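Local coordinates for protein extracellular ligand-binding receptor (Desulfohalobium retbaense DSM 5692, PDB 5ERE) that probably acts as an extracellular sensor, binding a small keto acid in a periplasmic binding protein-like domain and cytosine in a Cache/PAS-type sensor domain, at residues V422-I427 with V434-E439; Y379-V384 with V453-Q458; E404-Q409 with K428-F433. All coordinates share one frame; numbering follows the deposited sequence.

Contact 1: residues V422-I427 with V434-E439; sequences VLSQAI and VGIDLE. With CYT (6-aminopyrimidin-2(1H)-one), chain C.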
ATOM      1  N   VAL A 422      24.024  23.155 -10.498  1.00 38.91           N
ATOM      2  CA  VAL A 422      22.634  23.437 -10.878  1.00 36.72           C
ATOM      3  C   VAL A 422      21.814  22.143 -10.905  1.00 35.52           C
ATOM      4  O   VAL A 422      22.356  21.026 -11.065  1.00 37.81           O
ATOM      5  CB  VAL A 422      22.564  24.137 -12.246  1.00 42.99           C
ATOM      6  CG1 VAL A 422      23.245  25.507 -12.190  1.00 45.41           C
ATOM      7  CG2 VAL A 422      23.213  23.272 -13.364  1.00 37.35           C
ATOM      8  N   LEU A 423      20.509  22.290 -10.698  1.00 34.81           N
ATOM      9  CA  LEU A 423      19.535  21.238 -10.964  1.00 29.38           C
ATOM     10  C   LEU A 423      18.624  21.814 -12.014  1.00 41.01           C
ATOM     11  O   LEU A 423      18.095  22.901 -11.809  1.00 34.52           O
ATOM     12  CB  LEU A 423      18.751  20.822  -9.701  1.00 29.51           C
ATOM     13  CG  LEU A 423      17.737  19.673  -9.887  1.00 31.17           C
ATOM     14  CD1 LEU A 423      18.469  18.317 -10.166  1.00 34.67           C
ATOM     15  CD2 LEU A 423      16.807  19.527  -8.716  1.00 29.73           C
ATOM     16  N   SER A 424      18.430  21.110 -13.136  1.00 30.85           N
ATOM     17  CA  SER A 424      17.619  21.679 -14.211  1.00 34.29           C
ATOM     18  C   SER A 424      16.124  21.598 -13.906  1.00 36.91           C
ATOM     19  O   SER A 424      15.673  20.825 -13.059  1.00 33.51           O
ATOM     20  CB  SER A 424      17.900  20.977 -15.557  1.00 34.94           C
ATOM     21  OG  SER A 424      17.289  19.701 -15.609  1.00 34.01           O
ATOM     22  N   GLN A 425      15.356  22.428 -14.609  1.00 33.81           N
ATOM     23  CA  GLN A 425      13.929  22.220 -14.774  1.00 37.74           C
ATOM     24  C   GLN A 425      13.751  20.957 -15.616  1.00 39.63           C
ATOM     25  O   GLN A 425      14.698  20.517 -16.221  1.00 34.95           O
ATOM     26  CB  GLN A 425      13.283  23.406 -15.511  1.00 39.14           C
ATOM     27  CG  GLN A 425      13.518  24.769 -14.935  1.00 43.21           C
ATOM     28  CD  GLN A 425      12.871  24.959 -13.561  1.00 54.01           C
ATOM     29  OE1 GLN A 425      11.962  24.214 -13.170  1.00 54.34           O
ATOM     30  NE2 GLN A 425      13.344  25.956 -12.822  1.00 61.19           N
ATOM     31  N   ALA A 426      12.538  20.421 -15.691  1.00 36.49           N
ATOM     32  CA  ALA A 426      12.244  19.273 -16.561  1.00 38.80           C
ATOM     33  C   ALA A 426      12.156  19.701 -18.027  1.00 41.57           C
ATOM     34  O   ALA A 426      11.190  20.329 -18.434  1.00 36.32           O
ATOM     35  CB  ALA A 426      10.953  18.615 -16.120  1.00 39.06           C
ATOM     36  N   ILE A 427      13.185  19.402 -18.804  1.00 40.68           N
ATOM     37  CA  ILE A 427      13.298  19.912 -20.168  1.00 40.52           C
ATOM     38  C   ILE A 427      13.629  18.738 -21.072  1.00 40.56           C
ATOM     39  O   ILE A 427      14.018  17.676 -20.596  1.00 41.54           O
ATOM     40  CB  ILE A 427      14.393  21.021 -20.316  1.00 34.36           C
ATOM     41  CG1 ILE A 427      15.786  20.471 -19.888  1.00 44.74           C
ATOM     42  CG2 ILE A 427      14.032  22.293 -19.501  1.00 42.14           C
ATOM     43  CD1 ILE A 427      16.967  21.417 -20.184  1.00 40.29           C
ATOM     44  N   VAL A 434      11.806  14.166 -21.781  1.00 37.84           N
ATOM     45  CA  VAL A 434      11.765  15.279 -20.830  1.00 41.09           C
ATOM     46  C   VAL A 434      12.341  14.768 -19.506  1.00 38.94           C
ATOM     47  O   VAL A 434      11.767  13.870 -18.877  1.00 39.09           O
ATOM     48  CB  VAL A 434      10.348  15.791 -20.636  1.00 35.05           C
ATOM     49  CG1 VAL A 434      10.283  16.937 -19.676  1.00 40.88           C
ATOM     50  CG2 VAL A 434       9.781  16.232 -21.982  1.00 39.17           C
ATOM     51  N   GLY A 435      13.481  15.310 -19.108  1.00 41.28           N
ATOM     52  CA  GLY A 435      14.122  14.840 -17.895  1.00 45.23           C
ATOM     53  C   GLY A 435      14.687  15.967 -17.056  1.00 41.19           C
ATOM     54  O   GLY A 435      14.485  17.146 -17.341  1.00 33.25           O
ATOM     55  N   ILE A 436      15.429  15.569 -16.030  1.00 34.55           N
ATOM     56  CA  ILE A 436      16.041  16.485 -15.051  1.00 34.27           C
ATOM     57  C   ILE A 436      17.527  16.125 -14.865  1.00 24.74           C
ATOM     58  O   ILE A 436      17.849  14.957 -14.655  1.00 38.93           O
ATOM     59  CB  ILE A 436      15.315  16.429 -13.682  1.00 41.83           C
ATOM     60  CG1 ILE A 436      13.895  16.981 -13.822  1.00 39.59           C
ATOM     61  CG2 ILE A 436      16.084  17.242 -12.617  1.00 35.90           C
ATOM     62  CD1 ILE A 436      12.994  16.633 -12.654  1.00 41.94           C
ATOM     63  N   ASP A 437      18.373  17.146 -15.056  1.00 30.03           N
ATOM     64  CA  ASP A 437      19.837  17.108 -15.064  1.00 37.42           C
ATOM     65  C   ASP A 437      20.423  17.755 -13.801  1.00 40.13           C
ATOM     66  O   ASP A 437      20.066  18.889 -13.468  1.00 34.72           O
ATOM     67  CB  ASP A 437      20.338  17.856 -16.322  1.00 40.60           C
ATOM     68  CG  ASP A 437      21.868  17.812 -16.488  1.00 43.90           C
ATOM     69  OD1 ASP A 437      22.516  16.895 -15.965  1.00 50.41           O
ATOM     70  OD2 ASP A 437      22.421  18.703 -17.166  1.00 47.09           O
ATOM     71  N   LEU A 438      21.298  17.049 -13.087  1.00 33.76           N
ATOM     72  CA  LEU A 438      22.050  17.643 -11.979  1.00 34.74           C
ATOM     73  C   LEU A 438      23.499  17.782 -12.398  1.00 42.62           C
ATOM     74  O   LEU A 438      24.139  16.778 -12.755  1.00 38.16           O
ATOM     75  CB  LEU A 438      21.922  16.781 -10.713  1.00 37.97           C
ATOM     76  CG  LEU A 438      22.765  17.140  -9.481  1.00 43.96           C
ATOM     77  CD1 LEU A 438      22.569  18.542  -9.025  1.00 47.29           C
ATOM     78  CD2 LEU A 438      22.398  16.188  -8.363  1.00 43.73           C
ATOM     79  N   GLU A 439      24.012  19.013 -12.387  1.00 32.83           N
ATOM     80  CA  GLU A 439      25.398  19.271 -12.818  1.00 40.07           C
ATOM     81  C   GLU A 439      26.249  19.982 -11.789  1.00 40.65           C
ATOM     82  O   GLU A 439      25.788  20.886 -11.091  1.00 40.70           O
ATOM     83  CB  GLU A 439      25.433  20.099 -14.094  1.00 42.81           C
ATOM     84  CG  GLU A 439      24.649  19.506 -15.269  1.00 50.41           C
ATOM     85  CD  GLU A 439      25.442  19.419 -16.591  1.00 54.98           C
ATOM     86  OE1 GLU A 439      26.676  19.653 -16.609  1.00 55.89           O
ATOM     87  OE2 GLU A 439      24.819  19.085 -17.631  1.00 48.85           O
TER
HETATM   88  N3  CYT C 602      21.678  15.395 -21.719  1.00 38.76           N
HETATM   89  C4  CYT C 602      22.513  15.162 -20.708  1.00 48.02           C
HETATM   90  N1  CYT C 602      21.641  17.705 -21.143  1.00 36.99           N
HETATM   91  C2  CYT C 602      21.219  16.655 -21.969  1.00 40.44           C
HETATM   92  O2  CYT C 602      20.406  16.888 -22.891  1.00 35.81           O
HETATM   93  N4  CYT C 602      22.942  13.881 -20.524  1.00 39.66           N
HETATM   94  C5  CYT C 602      22.960  16.224 -19.847  1.00 45.24           C
HETATM   95  C6  CYT C 602      22.507  17.464 -20.095  1.00 42.06           C
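S424 meets D437 through its first torsion: chi1 of 76° tucks OG of S424 between its own backbone N and carbonyl carbon, where D437 N gives it an almost straight hydrogen bond, 2.8 Å to S424 OG at 175°. On D437 itself, chi1 of -177° sets CG anti to the backbone N and so on the ligand side, 3.7 Å from C6 of the cytosine. S424 OG also donates a hydrogen bond to Q425 O. The backbone completes the link, S424 N donating to D437 O at 2.8 Å. These bonds lie between two short antiparallel ladders whose register slips by one residue: V422 and E439 form a hydrogen-bonded pair at one end, I427 and G435 at the other, each with two backbone bonds. L423 and I436 share the apolar side, their side chains crossing obliquely with CD1 of L423 3.6 Å from CG2 of I436. Farther along, CB of A426 lies 4.1 Å from CG1 of I436. Y555, from strand 553-561, packs against both L423 and I436, tying this edge to the neighbouring sheet. V422 and E439 instead lie side by side and point the same way, CG2 of V422 being 3.9 Å from CB of E439. The carboxylates of D437 and E439 lie near the cytosine, D437 OD2 coming within 3.2 Å of ring atom C6. OD1 of D437 is probably hydrogen-bonded to S454 and OD2 is bonded to Q411, while OE1 of E439 pairs with S452. Between the two acids, D437 OD2 and E439 OE2 are just 2.5 Å apart, close enough that one buried carboxyl group probably keeps a proton, which would lessen the negative charge beside the ligand.

Contact 2: residues Y379-V384 with V453-Q458; sequences YNCVTV and VSVLTQ. With CYT (6-aminopyrimidin-2(1H)-one), chain C.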
ATOM      1  N   TYR A 379      19.883   7.835 -15.853  1.00 36.22           N
ATOM      2  CA  TYR A 379      19.765   7.345 -17.190  1.00 39.32           C
ATOM      3  C   TYR A 379      21.157   7.334 -17.819  1.00 37.05           C
ATOM      4  O   TYR A 379      21.542   6.366 -18.453  1.00 41.53           O
ATOM      5  CB  TYR A 379      18.817   8.237 -17.977  1.00 38.36           C
ATOM      6  CG  TYR A 379      18.625   7.789 -19.390  1.00 33.78           C
ATOM      7  CD1 TYR A 379      17.714   6.797 -19.694  1.00 32.72           C
ATOM      8  CD2 TYR A 379      19.357   8.350 -20.419  1.00 37.30           C
ATOM      9  CE1 TYR A 379      17.501   6.397 -20.989  1.00 41.41           C
ATOM     10  CE2 TYR A 379      19.156   7.942 -21.736  1.00 38.87           C
ATOM     11  CZ  TYR A 379      18.218   6.973 -22.006  1.00 40.92           C
ATOM     12  OH  TYR A 379      18.020   6.560 -23.293  1.00 45.54           O
ATOM     13  N   ASN A 380      21.900   8.433 -17.654  1.00 37.01           N
ATOM     14  CA  ASN A 380      23.330   8.407 -17.946  1.00 37.79           C
ATOM     15  C   ASN A 380      24.085   9.551 -17.287  1.00 41.43           C
ATOM     16  O   ASN A 380      23.501  10.386 -16.594  1.00 35.56           O
ATOM     17  CB  ASN A 380      23.602   8.388 -19.462  1.00 40.91           C
ATOM     18  CG  ASN A 380      23.170   9.659 -20.193  1.00 44.85           C
ATOM     19  OD1 ASN A 380      23.078  10.732 -19.630  1.00 43.09           O
ATOM     20  ND2 ASN A 380      22.955   9.526 -21.490  1.00 41.35           N
ATOM     21  N   CYS A 381      25.389   9.570 -17.520  1.00 37.14           N
ATOM     22  CA  CYS A 381      26.289  10.575 -16.986  1.00 36.62           C
ATOM     23  C   CYS A 381      27.184  11.097 -18.089  1.00 40.87           C
ATOM     24  O   CYS A 381      27.704  10.330 -18.909  1.00 42.62           O
ATOM     25  CB  CYS A 381      27.150  10.006 -15.835  1.00 34.17           C
ATOM     26  SG  CYS A 381      26.245   9.255 -14.467  1.00 43.65           S
ATOM     27  N   VAL A 382      27.368  12.408 -18.112  1.00 41.68           N
ATOM     28  CA  VAL A 382      28.214  13.028 -19.109  1.00 34.71           C
ATOM     29  C   VAL A 382      29.156  14.044 -18.513  1.00 38.61           C
ATOM     30  O   VAL A 382      28.956  14.557 -17.388  1.00 38.63           O
ATOM     31  CB  VAL A 382      27.399  13.720 -20.202  1.00 38.08           C
ATOM     32  CG1 VAL A 382      26.476  12.746 -20.895  1.00 43.39           C
ATOM     33  CG2 VAL A 382      26.603  14.899 -19.624  1.00 42.37           C
ATOM     34  N   THR A 383      30.188  14.347 -19.284  1.00 41.58           N
ATOM     35  CA  THR A 383      30.971  15.541 -19.059  1.00 45.56           C
ATOM     36  C   THR A 383      30.709  16.455 -20.229  1.00 47.37           C
ATOM     37  O   THR A 383      30.402  15.989 -21.327  1.00 40.22           O
ATOM     38  CB  THR A 383      32.474  15.255 -18.910  1.00 44.62           C
ATOM     39  OG1 THR A 383      32.952  14.522 -20.043  1.00 49.07           O
ATOM     40  CG2 THR A 383      32.709  14.480 -17.637  1.00 44.79           C
ATOM     41  N   VAL A 384      30.824  17.752 -19.945  1.00 44.36           N
ATOM     42  CA  VAL A 384      30.462  18.853 -20.836  1.00 48.05           C
ATOM     43  C   VAL A 384      31.554  19.920 -20.741  1.00 50.99           C
ATOM     44  O   VAL A 384      31.844  20.402 -19.643  1.00 46.03           O
ATOM     45  CB  VAL A 384      29.099  19.483 -20.444  1.00 54.03           C
ATOM     46  CG1 VAL A 384      28.710  20.600 -21.414  1.00 54.54           C
ATOM     47  CG2 VAL A 384      28.011  18.423 -20.388  1.00 49.95           C
ATOM     48  N   VAL A 453      30.155  18.169 -14.931  1.00 38.13           N
ATOM     49  CA  VAL A 453      29.800  16.773 -14.901  1.00 43.30           C
ATOM     50  C   VAL A 453      28.353  16.654 -14.463  1.00 38.18           C
ATOM     51  O   VAL A 453      27.884  17.389 -13.570  1.00 42.68           O
ATOM     52  CB  VAL A 453      30.778  15.970 -13.980  1.00 37.05           C
ATOM     53  CG1 VAL A 453      30.761  16.493 -12.550  1.00 37.00           C
ATOM     54  CG2 VAL A 453      30.467  14.483 -14.004  1.00 42.16           C
ATOM     55  N   SER A 454      27.643  15.745 -15.135  1.00 41.88           N
ATOM     56  CA  SER A 454      26.171  15.603 -15.069  1.00 44.24           C
ATOM     57  C   SER A 454      25.636  14.201 -14.722  1.00 44.09           C
ATOM     58  O   SER A 454      26.218  13.184 -15.119  1.00 39.99           O
ATOM     59  CB  SER A 454      25.589  16.012 -16.416  1.00 43.15           C
ATOM     60  OG  SER A 454      24.285  15.487 -16.637  1.00 45.81           O
ATOM     61  N   VAL A 455      24.556  14.153 -13.943  1.00 37.19           N
ATOM     62  CA  VAL A 455      23.684  12.973 -13.878  1.00 37.18           C
ATOM     63  C   VAL A 455      22.349  13.403 -14.436  1.00 42.70           C
ATOM     64  O   VAL A 455      21.768  14.346 -13.935  1.00 30.53           O
ATOM     65  CB  VAL A 455      23.473  12.412 -12.450  1.00 40.27           C
ATOM     66  CG1 VAL A 455      22.417  11.306 -12.439  1.00 34.21           C
ATOM     67  CG2 VAL A 455      24.785  11.834 -11.902  1.00 54.22           C
ATOM     68  N   LEU A 456      21.908  12.708 -15.482  1.00 33.83           N
ATOM     69  CA  LEU A 456      20.573  12.854 -16.023  1.00 35.24           C
ATOM     70  C   LEU A 456      19.678  11.742 -15.452  1.00 35.09           C
ATOM     71  O   LEU A 456      20.001  10.555 -15.533  1.00 29.79           O
ATOM     72  CB  LEU A 456      20.632  12.804 -17.565  1.00 31.71           C
ATOM     73  CG  LEU A 456      19.311  12.594 -18.292  1.00 38.94           C
ATOM     74  CD1 LEU A 456      18.373  13.751 -18.066  1.00 39.14           C
ATOM     75  CD2 LEU A 456      19.553  12.385 -19.812  1.00 29.93           C
ATOM     76  N   THR A 457      18.549  12.112 -14.859  1.00 26.55           N
ATOM     77  CA  THR A 457      17.672  11.111 -14.232  1.00 32.03           C
ATOM     78  C   THR A 457      16.820  10.368 -15.295  1.00 36.45           C
ATOM     79  O   THR A 457      16.652  10.846 -16.393  1.00 36.18           O
ATOM     80  CB  THR A 457      16.742  11.744 -13.175  1.00 33.93           C
ATOM     81  OG1 THR A 457      15.992  12.784 -13.792  1.00 35.07           O
ATOM     82  CG2 THR A 457      17.533  12.332 -12.017  1.00 44.63           C
ATOM     83  N   GLN A 458      16.320   9.194 -14.930  1.00 34.06           N
ATOM     84  CA  GLN A 458      15.429   8.367 -15.746  1.00 32.95           C
ATOM     85  C   GLN A 458      14.159   9.119 -16.129  1.00 32.26           C
ATOM     86  O   GLN A 458      13.774   9.996 -15.385  1.00 32.71           O
ATOM     87  CB  GLN A 458      15.022   7.128 -14.959  1.00 35.99           C
ATOM     88  CG  GLN A 458      16.136   6.098 -14.711  1.00 41.96           C
ATOM     89  CD  GLN A 458      16.297   5.111 -15.864  1.00 53.34           C
ATOM     90  OE1 GLN A 458      15.327   4.783 -16.552  1.00 55.88           O
ATOM     91  NE2 GLN A 458      17.525   4.618 -16.071  1.00 57.25           N
TER
HETATM   92  N3  CYT C 602      21.678  15.395 -21.719  1.00 38.76           N
HETATM   93  C4  CYT C 602      22.513  15.162 -20.708  1.00 48.02           C
HETATM   94  N1  CYT C 602      21.641  17.705 -21.143  1.00 36.99           N
HETATM   95  C2  CYT C 602      21.219  16.655 -21.969  1.00 40.44           C
HETATM   96  O2  CYT C 602      20.406  16.888 -22.891  1.00 35.81           O
HETATM   97  N4  CYT C 602      22.942  13.881 -20.524  1.00 39.66           N
HETATM   98  C5  CYT C 602      22.960  16.224 -19.847  1.00 45.24           C
HETATM   99  C6  CYT C 602      22.507  17.464 -20.095  1.00 42.06           C
HETATM  100  O   HOH W   1      24.102  13.112 -18.066  1.00 36.93           O
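One water is gripped by N380 and S454 across the two strands and by the cytosine lying over the sheet. It donates to N380 OD1 at 3.0 Å and to S454 OG at 2.8 Å, and accepts from the ligand's N4 at 2.8 Å. The strands are antiparallel neighbours in the sheet of the Cache-type sensor domain, and they part from regular pairing at a classic beta bulge, where Y379 and N380 both face L456. The bulge is well bonded: Y379 N reaches L456 O at 2.7 Å with an angle of 175°, and L456 N returns a bond to N380 O. With chi1 at 66°, CG of N380 lies between its backbone N and carbonyl carbon; the amide beyond it offers OD1 to the water and ND2 to E431. The serine oxygen also has a partner in the neighbouring strand 434-443. L456 and V382 line the same ligand-facing side, CD2 of L456 standing 3.8 Å from the ligand's N4. Y379 and L456 run alongside each other, the tyrosine ring also stacking on Y398 and meeting F433 edge-to-face. C381 and V455 occupy the reverse face, where helix 362-374 packs on C381 and helix 324-357 on V455. There the sulfur SG of C381 rests 3.9 Å from methyl CG2 of V455.

Contact 3: residues E404-Q409 with K428-F433; sequences EDISGQ and KMVEGF. With CYT (6-aminopyrimidin-2(1H)-one), chain C.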
ATOM      1  N   GLU A 404      27.168  16.652 -28.972  1.00 53.99           N
ATOM      2  CA  GLU A 404      25.958  17.458 -28.917  1.00 55.21           C
ATOM      3  C   GLU A 404      26.169  18.797 -28.181  1.00 55.53           C
ATOM      4  O   GLU A 404      26.749  18.843 -27.093  1.00 52.91           O
ATOM      5  CB  GLU A 404      24.831  16.658 -28.269  1.00 59.74           C
ATOM      6  CG  GLU A 404      24.217  15.601 -29.194  1.00 66.54           C
ATOM      7  CD  GLU A 404      23.121  16.154 -30.093  1.00 66.02           C
ATOM      8  OE1 GLU A 404      22.856  17.376 -30.046  1.00 70.91           O
ATOM      9  OE2 GLU A 404      22.519  15.363 -30.843  1.00 70.04           O
ATOM     10  N   ASP A 405      25.702  19.878 -28.809  1.00 52.25           N
ATOM     11  CA  ASP A 405      25.743  21.239 -28.241  1.00 64.52           C
ATOM     12  C   ASP A 405      24.529  21.454 -27.351  1.00 55.77           C
ATOM     13  O   ASP A 405      23.408  21.521 -27.851  1.00 52.51           O
ATOM     14  CB  ASP A 405      25.777  22.287 -29.373  1.00 67.72           C
ATOM     15  CG  ASP A 405      25.722  23.744 -28.885  1.00 62.51           C
ATOM     16  OD1 ASP A 405      25.837  24.062 -27.669  1.00 54.64           O
ATOM     17  OD2 ASP A 405      25.574  24.607 -29.771  1.00 67.50           O
ATOM     18  N   ILE A 406      24.753  21.540 -26.039  1.00 55.56           N
ATOM     19  CA  ILE A 406      23.666  21.801 -25.080  1.00 57.97           C
ATOM     20  C   ILE A 406      23.894  23.150 -24.376  1.00 52.38           C
ATOM     21  O   ILE A 406      23.426  23.369 -23.247  1.00 46.09           O
ATOM     22  CB  ILE A 406      23.553  20.639 -24.047  1.00 46.82           C
ATOM     23  CG1 ILE A 406      24.820  20.553 -23.182  1.00 47.62           C
ATOM     24  CG2 ILE A 406      23.326  19.287 -24.789  1.00 43.88           C
ATOM     25  CD1 ILE A 406      24.716  19.594 -22.037  1.00 41.54           C
ATOM     26  N   SER A 407      24.623  24.047 -25.043  1.00 50.56           N
ATOM     27  CA  SER A 407      24.990  25.344 -24.460  1.00 54.03           C
ATOM     28  C   SER A 407      23.770  26.267 -24.253  1.00 46.00           C
ATOM     29  O   SER A 407      23.862  27.248 -23.519  1.00 56.41           O
ATOM     30  CB  SER A 407      26.030  26.063 -25.329  1.00 53.20           C
ATOM     31  OG  SER A 407      25.495  26.425 -26.584  1.00 52.92           O
ATOM     32  N   GLY A 408      22.653  25.924 -24.894  1.00 43.65           N
ATOM     33  CA  GLY A 408      21.405  26.674 -24.819  1.00 44.49           C
ATOM     34  C   GLY A 408      20.422  26.108 -23.801  1.00 46.18           C
ATOM     35  O   GLY A 408      19.353  26.665 -23.596  1.00 43.08           O
ATOM     36  N   GLN A 409      20.774  25.008 -23.137  1.00 42.86           N
ATOM     37  CA  GLN A 409      19.894  24.459 -22.111  1.00 43.17           C
ATOM     38  C   GLN A 409      19.932  25.377 -20.869  1.00 37.10           C
ATOM     39  O   GLN A 409      20.991  25.853 -20.452  1.00 47.12           O
ATOM     40  CB  GLN A 409      20.280  23.010 -21.772  1.00 43.43           C
ATOM     41  CG  GLN A 409      20.003  22.042 -22.935  1.00 36.01           C
ATOM     42  CD  GLN A 409      20.212  20.556 -22.599  1.00 40.38           C
ATOM     43  OE1 GLN A 409      20.561  20.180 -21.474  1.00 43.44           O
ATOM     44  NE2 GLN A 409      20.024  19.713 -23.598  1.00 47.74           N
ATOM     45  N   LYS A 428      13.466  18.931 -22.374  1.00 37.23           N
ATOM     46  CA  LYS A 428      13.778  17.884 -23.359  1.00 44.79           C
ATOM     47  C   LYS A 428      15.296  17.712 -23.482  1.00 42.64           C
ATOM     48  O   LYS A 428      16.045  18.657 -23.730  1.00 39.75           O
ATOM     49  CB  LYS A 428      13.142  18.216 -24.717  1.00 47.10           C
ATOM     50  CG  LYS A 428      13.346  17.146 -25.815  1.00 60.08           C
ATOM     51  CD  LYS A 428      12.476  15.899 -25.615  1.00 62.88           C
ATOM     52  CE  LYS A 428      12.651  14.900 -26.765  1.00 72.01           C
ATOM     53  NZ  LYS A 428      12.043  15.351 -28.062  1.00 80.22           N
HETATM   54  N   MSE A 429      15.751  16.490 -23.267  1.00 40.73           N
HETATM   55  CA  MSE A 429      17.170  16.182 -23.314  1.00 41.70           C
HETATM   56  C   MSE A 429      17.531  15.598 -24.704  1.00 45.51           C
HETATM   57  O   MSE A 429      16.652  15.066 -25.377  1.00 45.88           O
HETATM   58  CB  MSE A 429      17.502  15.198 -22.198  1.00 36.00           C
HETATM   59  CG  MSE A 429      17.138  15.692 -20.807  1.00 43.46           C
HETATM   60 SE   MSE A 429      18.316  17.164 -20.262  0.80 55.21          SE
HETATM   61  CE  MSE A 429      17.413  17.660 -18.576  1.00 52.71           C
ATOM     62  N   VAL A 430      18.802  15.676 -25.118  1.00 46.60           N
ATOM     63  CA  VAL A 430      19.219  15.103 -26.422  1.00 51.14           C
ATOM     64  C   VAL A 430      18.957  13.612 -26.487  1.00 52.03           C
ATOM     65  O   VAL A 430      18.841  13.040 -27.581  1.00 50.37           O
ATOM     66  CB  VAL A 430      20.724  15.341 -26.745  1.00 47.50           C
ATOM     67  CG1 VAL A 430      21.005  16.804 -26.977  1.00 52.68           C
ATOM     68  CG2 VAL A 430      21.635  14.778 -25.664  1.00 50.63           C
ATOM     69  N   GLU A 431      18.876  12.986 -25.310  1.00 44.30           N
ATOM     70  CA  GLU A 431      18.612  11.558 -25.204  1.00 48.72           C
ATOM     71  C   GLU A 431      17.205  11.157 -25.650  1.00 44.19           C
ATOM     72  O   GLU A 431      16.943   9.970 -25.824  1.00 43.28           O
ATOM     73  CB  GLU A 431      18.849  11.093 -23.762  1.00 43.92           C
ATOM     74  CG  GLU A 431      20.311  11.037 -23.376  1.00 42.19           C
ATOM     75  CD  GLU A 431      20.943  12.349 -22.972  1.00 41.31           C
ATOM     76  OE1 GLU A 431      20.281  13.435 -22.951  1.00 46.89           O
ATOM     77  OE2 GLU A 431      22.151  12.289 -22.668  1.00 40.70           O
ATOM     78  N   GLY A 432      16.313  12.143 -25.817  1.00 44.78           N
ATOM     79  CA  GLY A 432      14.986  11.924 -26.373  1.00 47.68           C
ATOM     80  C   GLY A 432      13.793  11.948 -25.430  1.00 46.20           C
ATOM     81  O   GLY A 432      12.732  11.432 -25.775  1.00 44.86           O
ATOM     82  N   PHE A 433      13.945  12.519 -24.237  1.00 46.86           N
ATOM     83  CA  PHE A 433      12.817  12.589 -23.313  1.00 44.46           C
ATOM     84  C   PHE A 433      12.920  13.818 -22.409  1.00 42.60           C
ATOM     85  O   PHE A 433      13.979  14.452 -22.310  1.00 40.20           O
ATOM     86  CB  PHE A 433      12.716  11.287 -22.496  1.00 40.46           C
ATOM     87  CG  PHE A 433      13.902  11.032 -21.567  1.00 38.12           C
ATOM     88  CD1 PHE A 433      13.927  11.587 -20.275  1.00 41.44           C
ATOM     89  CD2 PHE A 433      14.981  10.271 -21.981  1.00 39.31           C
ATOM     90  CE1 PHE A 433      15.003  11.362 -19.411  1.00 37.69           C
ATOM     91  CE2 PHE A 433      16.074  10.042 -21.114  1.00 41.80           C
ATOM     92  CZ  PHE A 433      16.080  10.594 -19.837  1.00 44.64           C
TER
HETATM   93  N3  CYT C 602      21.678  15.395 -21.719  1.00 38.76           N
HETATM   94  C4  CYT C 602      22.513  15.162 -20.708  1.00 48.02           C
HETATM   95  N1  CYT C 602      21.641  17.705 -21.143  1.00 36.99           N
HETATM   96  C2  CYT C 602      21.219  16.655 -21.969  1.00 40.44           C
HETATM   97  O2  CYT C 602      20.406  16.888 -22.891  1.00 35.81           O
HETATM   98  N4  CYT C 602      22.942  13.881 -20.524  1.00 39.66           N
HETATM   99  C5  CYT C 602      22.960  16.224 -19.847  1.00 45.24           C
HETATM  100  C6  CYT C 602      22.507  17.464 -20.095  1.00 42.06           C
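E404 and V430 slide past each other in opposite directions, the bent glutamate chain bringing OE1 to 3.6 Å from CG1 of V430. I406 meets the same valine at about a right angle, with CG2 4.0 Å from V430 CG1. No hydrogen bond joins the two loops directly; the cytosine does that work. Q409 reaches in as an extended chain, chi2 of -173° holding CD anti to CA, and its NE2 makes a nearly straight bond of 2.9 Å to ligand O2 at 171°. V430 N, in the other loop, donates to that same oxygen at 3.0 Å, and the pair of donors fixes the carbonyl end. At the amino end, E431 spreads its carboxylate across two N-H groups: OE1 takes ligand N3 at 2.7 Å, and OE2 takes N4. The ring has neighbours on opposite sides of its plane, both off its centre: CD1 of I406 outside the C6/N1 rim, 3.6 Å from C6, and the selenium of M429, a selenomethionine, on the other side by C2, 3.4 Å away. An alanine at Q409 would probably leave O2 with V430 N as its one remaining donor from these loops and deprive Q411 NE2 of the OE1 acceptor it now uses. Each loop is shaped locally: type I turns span I406 to Q409 and M429 to G432, and D405 OD1 takes both the backbone N and the hydroxyl of S407, an Asx turn with an added side-chain bond. Two turns closing on a flat ligand, with donors at its carbonyl and a carboxylate at its amino edge, make up the cytosine pocket of this domain, consistent with the small-molecule sites of Cache-type sensors.

Overall arrangement
Going from the N terminus, strand residues 379-384 come first and wait longest for their partner: contact 2 closes only at 453-458, so its long loop holds both other contacts. Next comes 404-409, just ahead of helix 410-418, followed by 422-427, 428-433 and 434-439 as one unbroken run. Contact 1 folds the two ends of that run together as a hairpin, while contact 3 takes the turn between them back to 404-409, so contacts 1 and 3 cross. Strand 434-443 also pairs with 449-457, linking contacts 1 and 2 in one antiparallel sheet. Cytosine lies among all three, between that sheet and the loops.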